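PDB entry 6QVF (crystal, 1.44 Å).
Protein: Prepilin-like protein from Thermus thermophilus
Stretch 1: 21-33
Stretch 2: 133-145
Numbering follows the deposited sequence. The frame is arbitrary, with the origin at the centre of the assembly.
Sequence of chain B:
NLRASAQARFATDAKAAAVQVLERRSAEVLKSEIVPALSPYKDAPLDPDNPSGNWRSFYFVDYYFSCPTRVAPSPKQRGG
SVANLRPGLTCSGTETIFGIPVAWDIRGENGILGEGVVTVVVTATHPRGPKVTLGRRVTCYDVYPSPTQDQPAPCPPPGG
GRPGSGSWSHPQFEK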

# COMPACT_ATOMS: atom_id res chain seq x y z
N VAL B 21 4.07 -12.67 -4.07
CA VAL B 21 2.76 -12.94 -3.48
C VAL B 21 1.78 -11.82 -3.83
O VAL B 21 0.63 -12.06 -4.19
CB VAL B 21 2.88 -13.12 -1.95
CG1 VAL B 21 1.51 -13.28 -1.31
CG2 VAL B 21 3.80 -14.30 -1.64
N LEU B 22 2.21 -10.56 -3.75
CA LEU B 22 1.36 -9.45 -4.12
C LEU B 22 0.90 -9.57 -5.57
O LEU B 22 -0.29 -9.35 -5.86
CB LEU B 22 2.11 -8.13 -3.92
CG LEU B 22 1.30 -6.87 -4.22
CD1 LEU B 22 0.17 -6.73 -3.23
CD2 LEU B 22 2.18 -5.63 -4.21
N GLU B 23 1.80 -9.99 -6.47
CA GLU B 23 1.45 -10.13 -7.91
C GLU B 23 0.42 -11.25 -8.06
O GLU B 23 -0.59 -11.10 -8.80
CB GLU B 23 2.72 -10.47 -8.71
CG GLU B 23 3.63 -9.30 -8.98
CD GLU B 23 4.97 -9.59 -9.64
OE1 GLU B 23 5.48 -10.76 -9.57
OE2 GLU B 23 5.50 -8.64 -10.25
N ARG B 24 0.62 -12.37 -7.38
CA ARG B 24 -0.27 -13.52 -7.58
C ARG B 24 -1.66 -13.21 -7.02
O ARG B 24 -2.67 -13.49 -7.69
CB ARG B 24 0.29 -14.79 -6.96
CG ARG B 24 1.24 -15.49 -7.92
CD ARG B 24 1.52 -16.93 -7.55
NE ARG B 24 2.10 -17.01 -6.22
CZ ARG B 24 3.38 -16.86 -5.98
NH1 ARG B 24 4.23 -16.72 -7.00
NH2 ARG B 24 3.79 -16.81 -4.73
N ARG B 25 -1.72 -12.58 -5.84
CA ARG B 25 -3.03 -12.30 -5.25
C ARG B 25 -3.74 -11.16 -5.99
O ARG B 25 -4.97 -11.21 -6.19
CB ARG B 25 -2.88 -12.02 -3.75
CG ARG B 25 -2.31 -13.22 -3.02
CD ARG B 25 -3.17 -14.47 -3.10
NE ARG B 25 -2.54 -15.68 -2.59
CZ ARG B 25 -3.13 -16.88 -2.57
NH1 ARG B 25 -4.36 -17.07 -3.04
NH2 ARG B 25 -2.46 -17.90 -2.02
N SER B 26 -3.01 -10.15 -6.49
CA SER B 26 -3.64 -9.06 -7.27
C SER B 26 -4.18 -9.60 -8.59
O SER B 26 -5.23 -9.19 -9.04
CB SER B 26 -2.65 -7.94 -7.56
OG SER B 26 -2.21 -7.36 -6.34
N ALA B 27 -3.45 -10.54 -9.21
CA ALA B 27 -3.93 -11.14 -10.46
C ALA B 27 -5.25 -11.89 -10.25
O ALA B 27 -6.11 -11.90 -11.13
CB ALA B 27 -2.88 -12.06 -11.06
N GLU B 28 -5.42 -12.52 -9.11
CA GLU B 28 -6.67 -13.20 -8.76
C GLU B 28 -7.84 -12.21 -8.71
O GLU B 28 -8.90 -12.48 -9.21
CB GLU B 28 -6.54 -13.91 -7.43
CG GLU B 28 -5.49 -15.00 -7.52
CD GLU B 28 -6.00 -16.36 -7.17
OE1 GLU B 28 -6.78 -16.88 -7.99
OE2 GLU B 28 -5.63 -16.86 -6.07
N VAL B 29 -7.62 -11.04 -8.13
CA VAL B 29 -8.64 -10.03 -8.03
C VAL B 29 -9.06 -9.55 -9.44
O VAL B 29 -10.23 -9.22 -9.65
CB VAL B 29 -8.16 -8.86 -7.16
CG1 VAL B 29 -9.13 -7.69 -7.21
CG2 VAL B 29 -7.93 -9.32 -5.74
N LEU B 30 -8.08 -9.48 -10.37
CA LEU B 30 -8.30 -8.93 -11.70
C LEU B 30 -8.74 -9.99 -12.71
O LEU B 30 -9.01 -9.63 -13.87
CB LEU B 30 -7.04 -8.20 -12.18
CG LEU B 30 -6.84 -6.85 -11.49
CD1 LEU B 30 -5.41 -6.36 -11.56
CD2 LEU B 30 -7.77 -5.81 -12.07
N LYS B 31 -8.85 -11.24 -12.28
CA LYS B 31 -9.16 -12.36 -13.18
C LYS B 31 -10.60 -12.25 -13.68
O LYS B 31 -11.51 -11.88 -12.94
CB LYS B 31 -8.98 -13.67 -12.39
CG LYS B 31 -9.20 -14.96 -13.15
CD LYS B 31 -8.65 -16.14 -12.39
CE LYS B 31 -9.33 -16.42 -11.09
NZ LYS B 31 -8.83 -17.67 -10.47
N SER B 32 -10.83 -12.67 -14.93
CA SER B 32 -12.17 -12.78 -15.49
C SER B 32 -12.27 -14.12 -16.19
O SER B 32 -11.23 -14.74 -16.54
CB SER B 32 -12.50 -11.65 -16.39
OG SER B 32 -11.71 -11.63 -17.56
N GLU B 33 -13.52 -14.56 -16.42
CA GLU B 33 -13.82 -15.82 -17.09
C GLU B 33 -15.10 -15.65 -17.89
O GLU B 33 -15.99 -14.85 -17.52
CB GLU B 33 -13.90 -16.86 -15.96
CG GLU B 33 -14.49 -18.20 -16.26
CD GLU B 33 -14.62 -19.05 -15.01
OE1 GLU B 33 -13.87 -18.81 -14.03
OE2 GLU B 33 -15.48 -19.94 -15.00
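Stretch 2, residues 133-145: TLGRRVTCYDVYP

A helix packed on a sheet commonly runs nearly along the strands, because the twist of the sheet then follows the helix surface, and the contact between residues 21-33 and 133-145 of this prepilin-like protein is a compact example. Residues 133-139 form an extended strand whose N-to-C direction makes an angle of only 20° with that of the helix beginning before Val 21; the signed crossing angle is -20° and the axes approach to 9.2 Å. Beyond the strand, residues 140-142 take helical phi/psi values, and the chain then extends again through Val 143 and Tyr 144 to Pro 145, which follows a cis peptide bond. The register advances in the same sense on both chains: judged by CA atoms, Leu 22 pairs with Gly 135 (CA to CA 7.3 Å), Ser 26 with Arg 136 (CA to CA 7.3 Å) and Leu 30 with Val 143 (CA to CA 5.8 Å).

The apolar contacts reflect strand alternation. Leu 134, Arg 136 and Val 138 direct their CA-to-CB bonds toward the helix, whereas Arg 137 and Thr 139 point away. Leu 22 CD2 rests 4.0 Å from Leu 134 CB, and Leu 22 CD1 lies 4.0 Å from Arg 136 CB. Two turns further along the helix, Val 29 CG1 meets Val 138 CG1 at 4.1 Å. Leu 30 has the largest covered area: its CA-to-CB bond points sideways, but its end comes nearer, bringing CD2 to 3.6 Å from Val 138 CG1, 4.0 Å from Asp 142 CB and 4.2 Å from Val 143 CG1.

Arg 136 shows how a charged residue can serve such a surface through its length. With chi1 to chi3 all t, its extended chain passes Ser 26, whose OG is 3.6 Å from Arg 136 CD, and reaches Leu 30, where CD1 is 3.4 Å from Arg 136 NH2. The Ser 26 hydroxyl is used within the helix, donating to Leu 22 O at 2.8 Å from OG.

No direct hydrogen bond crosses between the stretches; polar linkage is left to water. One molecule donates to Leu 30 O at 2.7 Å from its oxygen and accepts from Tyr 144 N at 3.0 Å. A second donates to Tyr 144 O and is hydrogen-bonded to Ser 32 OG, each 2.7 Å from the water oxygen, spanning a pair whose own OG and O atoms are 4.3 Å apart.

Local bonds support the turn after the strand: Thr 139 N donates to Asp 142 OD2 at 3.0 Å, and Asp 142 N returns a bond to Thr 139 O at 2.9 Å.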

# COMPACT_ATOMS: atom_id res chain seq x y z
N THR B 133 6.55 -4.68 3.81
CA THR B 133 5.07 -4.60 3.64
C THR B 133 4.75 -3.80 2.38
O THR B 133 5.14 -2.61 2.27
CB THR B 133 4.39 -3.91 4.83
OG1 THR B 133 4.56 -4.73 5.98
CG2 THR B 133 2.91 -3.66 4.61
N LEU B 134 4.01 -4.44 1.47
CA LEU B 134 3.61 -3.87 0.20
C LEU B 134 2.10 -3.98 0.04
O LEU B 134 1.48 -4.90 0.50
CB LEU B 134 4.27 -4.59 -0.97
CG LEU B 134 5.79 -4.66 -0.94
CD1 LEU B 134 6.29 -5.52 -2.08
CD2 LEU B 134 6.42 -3.28 -1.01
N GLY B 135 1.54 -3.02 -0.68
CA GLY B 135 0.14 -2.98 -1.00
C GLY B 135 -0.11 -2.65 -2.46
O GLY B 135 0.69 -2.01 -3.13
N ARG B 136 -1.25 -3.12 -2.94
CA ARG B 136 -1.76 -2.69 -4.21
C ARG B 136 -3.24 -2.37 -4.04
O ARG B 136 -3.97 -3.10 -3.39
CB ARG B 136 -1.54 -3.75 -5.30
CG ARG B 136 -2.08 -3.34 -6.66
CD ARG B 136 -1.61 -4.18 -7.84
NE ARG B 136 -2.22 -3.71 -9.08
CZ ARG B 136 -2.25 -4.39 -10.20
NH1 ARG B 136 -1.60 -5.55 -10.25
NH2 ARG B 136 -3.00 -3.93 -11.21
N ARG B 137 -3.64 -1.26 -4.65
CA ARG B 137 -5.03 -0.79 -4.67
C ARG B 137 -5.61 -1.03 -6.06
O ARG B 137 -5.11 -0.46 -7.02
CB ARG B 137 -5.09 0.70 -4.34
CG ARG B 137 -6.49 1.27 -4.24
CD ARG B 137 -6.48 2.72 -3.80
NE ARG B 137 -7.82 3.30 -3.56
CZ ARG B 137 -8.51 3.98 -4.45
NH1 ARG B 137 -8.02 4.17 -5.66
NH2 ARG B 137 -9.67 4.51 -4.08
N VAL B 138 -6.67 -1.82 -6.12
CA VAL B 138 -7.30 -2.20 -7.36
C VAL B 138 -8.73 -1.66 -7.34
O VAL B 138 -9.45 -1.90 -6.37
CB VAL B 138 -7.30 -3.74 -7.54
CG1 VAL B 138 -7.89 -4.11 -8.87
CG2 VAL B 138 -5.90 -4.35 -7.43
N THR B 139 -9.17 -1.02 -8.41
CA THR B 139 -10.53 -0.57 -8.52
C THR B 139 -11.24 -1.35 -9.61
O THR B 139 -10.66 -2.02 -10.46
CB THR B 139 -10.69 0.93 -8.76
OG1 THR B 139 -10.45 1.20 -10.14
CG2 THR B 139 -9.75 1.75 -7.90
N CYS B 140 -12.57 -1.24 -9.56
CA CYS B 140 -13.41 -1.89 -10.52
C CYS B 140 -13.13 -1.39 -11.93
O CYS B 140 -13.43 -2.09 -12.88
CB CYS B 140 -14.88 -1.75 -10.14
SG CYS B 140 -15.41 -0.03 -9.91
N TYR B 141 -12.54 -0.21 -12.07
CA TYR B 141 -12.22 0.36 -13.33
C TYR B 141 -10.99 -0.29 -13.96
O TYR B 141 -10.69 -0.04 -15.14
CB TYR B 141 -12.02 1.87 -13.22
CG TYR B 141 -13.28 2.60 -12.84
CD1 TYR B 141 -14.27 2.79 -13.78
CD2 TYR B 141 -13.55 2.97 -11.53
CE1 TYR B 141 -15.45 3.43 -13.47
CE2 TYR B 141 -14.74 3.61 -11.19
CZ TYR B 141 -15.70 3.83 -12.17
OH TYR B 141 -16.88 4.46 -11.87
N ASP B 142 -10.25 -1.09 -13.19
CA ASP B 142 -9.01 -1.66 -13.67
C ASP B 142 -9.17 -3.00 -14.40
O ASP B 142 -8.16 -3.52 -14.95
CB ASP B 142 -8.05 -1.85 -12.49
CG ASP B 142 -7.67 -0.53 -11.83
OD1 ASP B 142 -7.68 0.51 -12.53
OD2 ASP B 142 -7.27 -0.56 -10.64
N VAL B 143 -10.40 -3.56 -14.42
CA VAL B 143 -10.57 -4.81 -15.12
C VAL B 143 -10.59 -4.51 -16.63
O VAL B 143 -10.76 -3.39 -17.04
CB VAL B 143 -11.85 -5.56 -14.68
CG1 VAL B 143 -11.81 -5.92 -13.21
CG2 VAL B 143 -13.10 -4.83 -15.02
N TYR B 144 -10.46 -5.58 -17.42
CA TYR B 144 -10.60 -5.51 -18.86
C TYR B 144 -11.80 -6.36 -19.27
O TYR B 144 -11.93 -7.51 -18.84
CB TYR B 144 -9.36 -6.06 -19.60
CG TYR B 144 -9.56 -6.06 -21.09
CD1 TYR B 144 -9.32 -4.92 -21.83
CD2 TYR B 144 -10.14 -7.15 -21.72
CE1 TYR B 144 -9.60 -4.87 -23.19
CE2 TYR B 144 -10.44 -7.11 -23.07
CZ TYR B 144 -10.16 -5.97 -23.80
OH TYR B 144 -10.43 -5.87 -25.14
N PRO B 145 -12.68 -5.86 -20.15
CA PRO B 145 -12.64 -4.48 -20.60
C PRO B 145 -13.09 -3.50 -19.50
O PRO B 145 -13.79 -3.91 -18.59
CB PRO B 145 -13.66 -4.43 -21.74
CG PRO B 145 -14.50 -5.62 -21.56
CD PRO B 145 -13.73 -6.66 -20.79
O HOH W 1 -9.17 -7.90 -15.95
O HOH W 2 -10.23 -9.38 -17.97